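Local coordinates for protein multicopper oxidase (Arthrobacter sp. FB24, PDB 3GDC) that probably couples the one-electron oxidation of phenolic substrates to the reduction of dioxygen to water at its copper centres, as a small trimeric laccase, at residues A[52-57]-A[61-66]; A[141-146]-A[213-218]; A[172-175]-A[181-184]. All blocks are in the same frame, centred on the assembly; numbering follows the deposited sequence.

The three contacts form a compact cluster: the centre of contact 1 lies about 12 Å from those of contacts 2 and 3, which are about 10 Å apart. Contact 1 (52-57 with 61-66) comes first along the chain. Contact 2 joins helix 138-143 to the loop 213-218, and the calcium loop of contact 3 (172-175 with 181-184) falls in the chain between its two segments. Lys144 ties contact 2 to strand 52-59, Phe54 packs on Tyr172 of contact 3, and Asp216 meets Tyr183. Contact 1 belongs to the first multicopper oxidase domain, contact 3 to the second, and contact 2 joins the two, so a copper ligand and a calcium site are linked by direct backbone and side-chain contacts.

Contact 1 of 3, residues A[52-57]-A[61-66]; sequences IIFKGW and GRIPGP
The Phe54 ring meets Ile63 obliquely, its rim atom CE2 lying 4.3 Å from Ile63 CD1, while Tyr172 packs against the same ring edge-to-face. A second flat group, the guanidinium of Arg62, lies within the loop and takes no part across the contact; its modelled placement is doubtful in detail, though its NH2 is placed to form a salt bridge with Asp19.

Across the contact nothing is hydrogen-bonded and the buried surface is small, so the touch is apolar and rests on one methyl. Ile63 extends its longer branch, CD1 lying anti to CA (chi2 174°), and this carries the methyl to the strand. There it also approaches the backbone, 4.4 Å from Gly56 CA. A beta carbon on Gly56 would come within about 3.1 Å of Ile63 CD1, so the bare backbone makes room for the methyl. Phe54 supplies the other wall: its CG stands anti to the backbone N (chi1 -176°), which brings the ring's CE2 corner up to Ile63 CD1. Phe46 of strand 33-49 and Tyr147 of strand 147-153 also pack on Ile63, with Asn170 and Tyr172 of strand 163-172. A cis peptide before Pro64 bends the chain immediately after this residue. Such a loop, returning an aliphatic side chain against the strand it follows, belongs here to the beta-sandwich of a cupredoxin-type domain, where strand 52-59 leads to strand 67-71.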
loop_
_atom_site.group_PDB
_atom_site.type_symbol
_atom_site.label_atom_id
_atom_site.label_comp_id
_atom_site.label_asym_id
_atom_site.label_seq_id
_atom_site.Cartn_x
_atom_site.Cartn_y
_atom_site.Cartn_z
ATOM N N ILE A 52 5.292 19.350 -25.880
ATOM C CA ILE A 52 4.314 18.287 -25.655
ATOM C C ILE A 52 2.993 18.909 -25.224
ATOM O O ILE A 52 2.874 19.432 -24.114
ATOM C CB ILE A 52 4.809 17.267 -24.597
ATOM C CG1 ILE A 52 6.178 16.676 -24.985
ATOM C CG2 ILE A 52 3.763 16.174 -24.359
ATOM C CD1 ILE A 52 6.193 15.825 -26.268
ATOM N N ILE A 53 2.015 18.874 -26.121
ATOM C CA ILE A 53 0.724 19.505 -25.873
ATOM C C ILE A 53 -0.288 18.450 -25.466
ATOM O O ILE A 53 -0.655 17.580 -26.261
ATOM C CB ILE A 53 0.201 20.283 -27.096
ATOM C CG1 ILE A 53 1.251 21.286 -27.610
ATOM C CG2 ILE A 53 -1.128 20.971 -26.762
ATOM C CD1 ILE A 53 1.774 22.263 -26.555
ATOM N N PHE A 54 -0.726 18.538 -24.216
ATOM C CA PHE A 54 -1.687 17.598 -23.660
ATOM C C PHE A 54 -3.089 18.173 -23.880
ATOM O O PHE A 54 -3.367 19.288 -23.450
ATOM C CB PHE A 54 -1.405 17.393 -22.168
ATOM C CG PHE A 54 -2.283 16.359 -21.517
ATOM C CD1 PHE A 54 -2.034 15.002 -21.705
ATOM C CD2 PHE A 54 -3.347 16.746 -20.704
ATOM C CE1 PHE A 54 -2.850 14.033 -21.100
ATOM C CE2 PHE A 54 -4.163 15.783 -20.092
ATOM C CZ PHE A 54 -3.919 14.434 -20.296
ATOM N N LYS A 55 -3.941 17.421 -24.585
ATOM C CA LYS A 55 -5.339 17.813 -24.798
ATOM C C LYS A 55 -6.131 17.408 -23.557
ATOM O O LYS A 55 -6.515 16.243 -23.395
ATOM C CB LYS A 55 -5.918 17.154 -26.054
ATOM C CG LYS A 55 -5.085 17.386 -27.328
ATOM C CD LYS A 55 -5.902 17.136 -28.597
ATOM C CE LYS A 55 -6.966 18.221 -28.816
ATOM N NZ LYS A 55 -6.379 19.563 -29.103
ATOM N N GLY A 56 -6.315 18.370 -22.661
ATOM C CA GLY A 56 -6.947 18.117 -21.377
ATOM C C GLY A 56 -8.445 18.365 -21.352
ATOM O O GLY A 56 -8.995 19.089 -22.185
ATOM N N TRP A 57 -9.093 17.692 -20.407
ATOM C CA TRP A 57 -10.446 17.995 -19.990
ATOM C C TRP A 57 -10.275 18.519 -18.570
ATOM O O TRP A 57 -9.790 17.792 -17.691
ATOM C CB TRP A 57 -11.292 16.728 -19.962
ATOM C CG TRP A 57 -11.579 16.118 -21.303
ATOM C CD1 TRP A 57 -11.490 16.721 -22.529
ATOM C CD2 TRP A 57 -12.033 14.783 -21.546
ATOM N NE1 TRP A 57 -11.849 15.833 -23.523
ATOM C CE2 TRP A 57 -12.187 14.639 -22.947
ATOM C CE3 TRP A 57 -12.308 13.687 -20.716
ATOM C CZ2 TRP A 57 -12.610 13.438 -23.536
ATOM C CZ3 TRP A 57 -12.737 12.498 -21.300
ATOM C CH2 TRP A 57 -12.874 12.381 -22.697
ATOM N N GLY A 61 -10.408 25.262 -16.384
ATOM C CA GLY A 61 -9.210 25.498 -17.201
ATOM C C GLY A 61 -7.888 25.291 -16.491
ATOM O O GLY A 61 -6.870 25.869 -16.887
ATOM N N ARG A 62 -7.898 24.479 -15.438
ATOM C CA ARG A 62 -6.669 24.131 -14.721
ATOM C C ARG A 62 -6.690 22.656 -14.341
ATOM O O ARG A 62 -7.761 22.077 -14.098
ATOM C CB ARG A 62 -6.509 24.992 -13.458
ATOM C CG ARG A 62 -7.714 24.945 -12.530
ATOM C CD ARG A 62 -7.273 24.533 -11.120
ATOM N NE ARG A 62 -7.021 25.682 -10.312
ATOM C CZ ARG A 62 -6.674 25.684 -9.031
ATOM N NH1 ARG A 62 -6.487 24.565 -8.324
ATOM N NH2 ARG A 62 -6.489 26.854 -8.470
ATOM N N ILE A 63 -5.499 22.057 -14.310
ATOM C CA ILE A 63 -5.297 20.693 -13.844
ATOM C C ILE A 63 -4.196 20.735 -12.788
ATOM O O ILE A 63 -3.094 21.174 -13.100
ATOM C CB ILE A 63 -4.830 19.752 -15.001
ATOM C CG1 ILE A 63 -5.859 19.712 -16.131
ATOM C CG2 ILE A 63 -4.594 18.361 -14.461
ATOM C CD1 ILE A 63 -5.397 18.926 -17.354
ATOM N N PRO A 64 -4.487 20.322 -11.530
ATOM C CA PRO A 64 -5.785 19.875 -11.011
ATOM C C PRO A 64 -6.802 21.016 -11.031
ATOM O O PRO A 64 -6.411 22.191 -11.129
ATOM C CB PRO A 64 -5.475 19.496 -9.549
ATOM C CG PRO A 64 -4.245 20.341 -9.205
ATOM C CD PRO A 64 -3.451 20.303 -10.481
ATOM N N GLY A 65 -8.079 20.657 -10.896
ATOM C CA GLY A 65 -9.175 21.616 -10.776
ATOM C C GLY A 65 -9.100 22.405 -9.476
ATOM O O GLY A 65 -8.165 22.240 -8.689
ATOM N N PRO A 66 -10.056 23.323 -9.265
ATOM C CA PRO A 66 -10.087 24.120 -8.039
ATOM C C PRO A 66 -9.968 23.262 -6.781
ATOM O O PRO A 66 -10.579 22.185 -6.696
ATOM C CB PRO A 66 -11.467 24.784 -8.088
ATOM C CG PRO A 66 -11.776 24.876 -9.545
ATOM C CD PRO A 66 -11.139 23.685 -10.201
#

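Contact 2 of 3, residues A[141-146]-A[213-218]; sequences HIAKGL and LEYDPI. With CU (copper (II) ion), chain D.
Ala143, on the same short helix as the mononuclear copper ligand His141 and two residues on from it, packs on Glu214 and Tyr215. The ion is bound by His141 ND1 at 2.2 Å, with His88 and Cys133 completing a set consistent with a type 1 site. Leu146 CD1 lies 3.2 Å from the copper, a close hydrocarbon neighbour rather than a ligand.

The methyl of Ala143 points at the loop and touches two of its residues: Ala143 CB is 3.8 Å from Tyr215 CE2 and 4.0 Å from Glu214 CB. These two loop residues also brace each other, Glu214 CG standing 3.5 Å above the centre of one face of the Tyr215 ring. Tyr215 occupies the middle of a classic gamma turn, with positive phi (80°) and a weak bond from Asp216 N back to Glu214 O. The bend at chi2 of Glu214 (53°) curls its carboxylate back, so that OE2 accepts from Tyr215 N at 2.8 Å on its anti side. OE1 is hydrogen-bonded to Thr273 of the second subunit, with a weak bond from Gln250 of the same chain. With an alanine at Glu214, Tyr215 N and Thr273 of the second subunit would probably each lose a partner, and the tyrosine ring the cover on that face. Ile142 CD1 approaches the same carboxylate, 4.4 Å from Glu214 OE1.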
loop_
_atom_site.group_PDB
_atom_site.type_symbol
_atom_site.label_atom_id
_atom_site.label_comp_id
_atom_site.label_asym_id
_atom_site.label_seq_id
_atom_site.Cartn_x
_atom_site.Cartn_y
_atom_site.Cartn_z
ATOM N N HIS A 141 -11.639 9.816 -18.519
ATOM C CA HIS A 141 -12.394 10.905 -17.889
ATOM C C HIS A 141 -11.721 11.444 -16.629
ATOM O O HIS A 141 -11.810 12.637 -16.355
ATOM C CB HIS A 141 -13.858 10.518 -17.673
ATOM C CG HIS A 141 -14.679 10.616 -18.920
ATOM N ND1 HIS A 141 -15.347 11.767 -19.281
ATOM C CD2 HIS A 141 -14.899 9.724 -19.915
ATOM C CE1 HIS A 141 -15.965 11.572 -20.433
ATOM N NE2 HIS A 141 -15.704 10.341 -20.842
ATOM N N ILE A 142 -11.010 10.590 -15.901
ATOM C CA ILE A 142 -10.187 11.064 -14.781
ATOM C C ILE A 142 -8.816 11.517 -15.316
ATOM O O ILE A 142 -8.352 12.625 -15.014
ATOM C CB ILE A 142 -10.029 9.998 -13.667
ATOM C CG1 ILE A 142 -11.401 9.624 -13.073
ATOM C CG2 ILE A 142 -9.113 10.508 -12.537
ATOM C CD1 ILE A 142 -11.361 8.423 -12.122
ATOM N N ALA A 143 -8.189 10.670 -16.128
ATOM C CA ALA A 143 -6.805 10.908 -16.581
ATOM C C ALA A 143 -6.623 12.159 -17.449
ATOM O O ALA A 143 -5.542 12.771 -17.451
ATOM C CB ALA A 143 -6.261 9.675 -17.307
ATOM N N LYS A 144 -7.668 12.549 -18.175
ATOM C CA LYS A 144 -7.595 13.752 -19.004
ATOM C C LYS A 144 -7.588 15.058 -18.212
ATOM O O LYS A 144 -7.330 16.119 -18.772
ATOM C CB LYS A 144 -8.672 13.761 -20.100
ATOM C CG LYS A 144 -8.515 12.640 -21.131
ATOM C CD LYS A 144 -7.803 13.092 -22.382
ATOM C CE LYS A 144 -8.731 13.860 -23.302
ATOM N NZ LYS A 144 -8.020 14.297 -24.539
ATOM N N GLY A 145 -7.857 14.992 -16.909
ATOM C CA GLY A 145 -7.620 16.131 -16.047
ATOM C C GLY A 145 -8.751 16.506 -15.106
ATOM O O GLY A 145 -8.605 17.442 -14.317
ATOM N N LEU A 146 -9.865 15.777 -15.180
ATOM C CA LEU A 146 -11.064 16.129 -14.402
ATOM C C LEU A 146 -11.008 15.633 -12.952
ATOM O O LEU A 146 -11.618 14.622 -12.592
ATOM C CB LEU A 146 -12.349 15.661 -15.111
ATOM C CG LEU A 146 -12.628 16.338 -16.452
ATOM C CD1 LEU A 146 -13.785 15.631 -17.146
ATOM C CD2 LEU A 146 -12.919 17.839 -16.315
ATOM N N LEU A 213 -3.386 9.563 -9.574
ATOM C CA LEU A 213 -2.675 8.879 -10.643
ATOM C C LEU A 213 -3.459 7.697 -11.223
ATOM O O LEU A 213 -3.850 6.780 -10.508
ATOM C CB LEU A 213 -1.288 8.434 -10.158
ATOM C CG LEU A 213 -0.430 7.631 -11.133
ATOM C CD1 LEU A 213 -0.089 8.468 -12.367
ATOM C CD2 LEU A 213 0.830 7.213 -10.384
ATOM N N GLU A 214 -3.698 7.749 -12.524
ATOM C CA GLU A 214 -4.383 6.678 -13.221
ATOM C C GLU A 214 -3.349 5.698 -13.795
ATOM O O GLU A 214 -2.162 6.047 -13.947
ATOM C CB GLU A 214 -5.277 7.266 -14.328
ATOM C CG GLU A 214 -6.153 6.251 -15.070
ATOM C CD GLU A 214 -6.993 5.419 -14.112
ATOM O OE1 GLU A 214 -8.058 5.922 -13.694
ATOM O OE2 GLU A 214 -6.567 4.288 -13.758
ATOM N N TYR A 215 -3.805 4.469 -14.066
ATOM C CA TYR A 215 -3.022 3.408 -14.740
ATOM C C TYR A 215 -2.039 2.687 -13.804
ATOM O O TYR A 215 -2.112 1.461 -13.645
ATOM C CB TYR A 215 -2.350 3.924 -16.032
ATOM C CG TYR A 215 -3.319 4.583 -17.005
ATOM C CD1 TYR A 215 -4.289 3.834 -17.668
ATOM C CD2 TYR A 215 -3.258 5.955 -17.260
ATOM C CE1 TYR A 215 -5.184 4.436 -18.545
ATOM C CE2 TYR A 215 -4.156 6.568 -18.138
ATOM C CZ TYR A 215 -5.108 5.800 -18.779
ATOM O OH TYR A 215 -5.995 6.395 -19.653
ATOM N N ASP A 216 -1.132 3.438 -13.186
ATOM C CA ASP A 216 -0.211 2.881 -12.191
ATOM C C ASP A 216 -0.948 2.650 -10.867
ATOM O O ASP A 216 -1.654 3.540 -10.396
ATOM C CB ASP A 216 0.971 3.825 -11.977
ATOM C CG ASP A 216 1.831 3.982 -13.223
ATOM O OD1 ASP A 216 2.523 3.004 -13.595
ATOM O OD2 ASP A 216 1.832 5.083 -13.812
ATOM N N PRO A 217 -0.785 1.460 -10.257
ATOM C CA PRO A 217 -1.605 1.138 -9.081
ATOM C C PRO A 217 -1.270 1.899 -7.790
ATOM O O PRO A 217 -2.126 2.006 -6.913
ATOM C CB PRO A 217 -1.371 -0.368 -8.888
ATOM C CG PRO A 217 -0.024 -0.623 -9.496
ATOM C CD PRO A 217 0.127 0.355 -10.627
ATOM N N ILE A 218 -0.046 2.412 -7.656
ATOM C CA ILE A 218 0.332 3.078 -6.409
ATOM C C ILE A 218 1.299 4.233 -6.645
ATOM O O ILE A 218 2.131 4.197 -7.562
ATOM C CB ILE A 218 0.868 2.065 -5.342
ATOM C CG1 ILE A 218 0.912 2.690 -3.937
ATOM C CG2 ILE A 218 2.236 1.502 -5.747
ATOM C CD1 ILE A 218 0.754 1.690 -2.791
HETATM CU CU CU D . -15.907 13.307 -17.881
#

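Contact 3 of 3, residues A[172-175]-A[181-184]; sequences YNTD and EFYS. With CA (calcium ion), chain H.
A calcium site closes the loop between strands 163-172 and 182-185: Glu181 binds the ion with both carboxylate oxygens, and Asn173 and Asp175 supply ligands from the other segment. OE1 and OE2 of Glu181 are each 2.5 Å from the calcium. Asn173 OD1 binds at 2.4 Å, while its ND2 is bonded to Gly177 O, and Asp175 OD1 is a ligand too. Gly176 O together with O and OD1 of Asp179 brings the set to seven oxygens.

The metal holds together acceptors that would otherwise probably repel: Asp175 OD1 and Glu181 OE2 are 3.2 Å apart, their carboxylate planes turned 38° from each other. Backbone N-H groups help to steady the glutamate. Thr174 N donates to Glu181 OE1 at 2.8 Å, nearly in line with its C-O bond, and Asp175 N adds a weak bond to the same oxygen. A bend at chi2 of Glu181 (64°) folds the carboxylate round to the ion, and its CG lies against Thr174 OG1.

Beside the site the antiparallel pairing carries a classic beta bulge. Tyr172 O accepts from both Glu181 N, at 2.8 Å, and Phe182 N, at 3.3 Å, the latter on a lone pair in the carbonyl plane. Tyr172 N in turn donates to Phe182 O. As a hydrogen-bonded pair, Tyr172 and Phe182 send their side chains to one face of the sheet, where Ile48 packs on both. Thr174 CG2 comes to the edge of the Phe182 ring, near its plane, 4.1 Å from CD2.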
loop_
_atom_site.group_PDB
_atom_site.type_symbol
_atom_site.label_atom_id
_atom_site.label_comp_id
_atom_site.label_asym_id
_atom_site.label_seq_id
_atom_site.Cartn_x
_atom_site.Cartn_y
_atom_site.Cartn_z
ATOM N N TYR A 172 0.329 11.836 -16.822
ATOM C CA TYR A 172 -0.129 12.237 -18.140
ATOM C C TYR A 172 0.143 11.134 -19.139
ATOM O O TYR A 172 1.293 10.743 -19.343
ATOM C CB TYR A 172 0.548 13.532 -18.596
ATOM C CG TYR A 172 0.147 14.730 -17.762
ATOM C CD1 TYR A 172 -1.132 15.285 -17.882
ATOM C CD2 TYR A 172 1.027 15.279 -16.835
ATOM C CE1 TYR A 172 -1.516 16.374 -17.110
ATOM C CE2 TYR A 172 0.655 16.374 -16.051
ATOM C CZ TYR A 172 -0.628 16.911 -16.201
ATOM O OH TYR A 172 -1.030 17.973 -15.440
ATOM N N ASN A 173 -0.944 10.628 -19.711
ATOM C CA ASN A 173 -0.913 9.633 -20.768
ATOM C C ASN A 173 -1.021 10.376 -22.096
ATOM O O ASN A 173 -2.112 10.788 -22.514
ATOM C CB ASN A 173 -2.066 8.641 -20.572
ATOM C CG ASN A 173 -2.087 7.535 -21.620
ATOM O OD1 ASN A 173 -1.281 7.526 -22.559
ATOM N ND2 ASN A 173 -3.009 6.594 -21.457
ATOM N N THR A 174 0.122 10.574 -22.742
ATOM C CA THR A 174 0.189 11.427 -23.927
ATOM C C THR A 174 0.082 10.665 -25.258
ATOM O O THR A 174 -0.297 11.254 -26.268
ATOM C CB THR A 174 1.469 12.284 -23.928
ATOM O OG1 THR A 174 2.610 11.425 -24.001
ATOM C CG2 THR A 174 1.567 13.119 -22.647
ATOM N N ASP A 175 0.413 9.375 -25.268
ATOM C CA ASP A 175 0.508 8.633 -26.534
ATOM C C ASP A 175 -0.452 7.445 -26.643
ATOM O O ASP A 175 -0.270 6.567 -27.490
ATOM C CB ASP A 175 1.963 8.191 -26.806
ATOM C CG ASP A 175 2.514 7.223 -25.749
ATOM O OD1 ASP A 175 1.731 6.505 -25.082
ATOM O OD2 ASP A 175 3.760 7.171 -25.597
ATOM N N GLU A 181 3.325 8.797 -19.524
ATOM C CA GLU A 181 4.600 9.270 -20.082
ATOM C C GLU A 181 5.249 10.323 -19.188
ATOM O O GLU A 181 6.486 10.464 -19.160
ATOM C CB GLU A 181 4.383 9.819 -21.496
ATOM C CG GLU A 181 4.220 8.740 -22.575
ATOM C CD GLU A 181 2.986 7.879 -22.399
ATOM O OE1 GLU A 181 1.863 8.426 -22.448
ATOM O OE2 GLU A 181 3.121 6.640 -22.232
ATOM N N PHE A 182 4.412 11.061 -18.450
ATOM C CA PHE A 182 4.897 12.041 -17.477
ATOM C C PHE A 182 4.107 11.989 -16.170
ATOM O O PHE A 182 2.997 11.448 -16.115
ATOM C CB PHE A 182 4.836 13.464 -18.042
ATOM C CG PHE A 182 5.648 13.646 -19.297
ATOM C CD1 PHE A 182 7.019 13.880 -19.221
ATOM C CD2 PHE A 182 5.048 13.544 -20.543
ATOM C CE1 PHE A 182 7.782 14.026 -20.389
ATOM C CE2 PHE A 182 5.806 13.688 -21.715
ATOM C CZ PHE A 182 7.171 13.931 -21.627
ATOM N N TYR A 183 4.701 12.562 -15.131
ATOM C CA TYR A 183 4.108 12.595 -13.783
ATOM C C TYR A 183 4.307 13.975 -13.206
ATOM O O TYR A 183 5.241 14.683 -13.578
ATOM C CB TYR A 183 4.763 11.547 -12.879
ATOM C CG TYR A 183 4.602 10.130 -13.387
ATOM C CD1 TYR A 183 3.575 9.319 -12.920
ATOM C CD2 TYR A 183 5.470 9.604 -14.360
ATOM C CE1 TYR A 183 3.413 8.010 -13.385
ATOM C CE2 TYR A 183 5.313 8.306 -14.839
ATOM C CZ TYR A 183 4.281 7.512 -14.348
ATOM O OH TYR A 183 4.130 6.223 -14.803
ATOM N N SER A 184 3.419 14.399 -12.311
ATOM C CA SER A 184 3.595 15.716 -11.721
ATOM C C SER A 184 3.013 15.785 -10.322
ATOM O O SER A 184 2.266 14.901 -9.911
ATOM C CB SER A 184 2.986 16.813 -12.618
ATOM O OG SER A 184 1.627 17.094 -12.298
HETATM CA CA CA H . 0.717 6.189 -22.860
#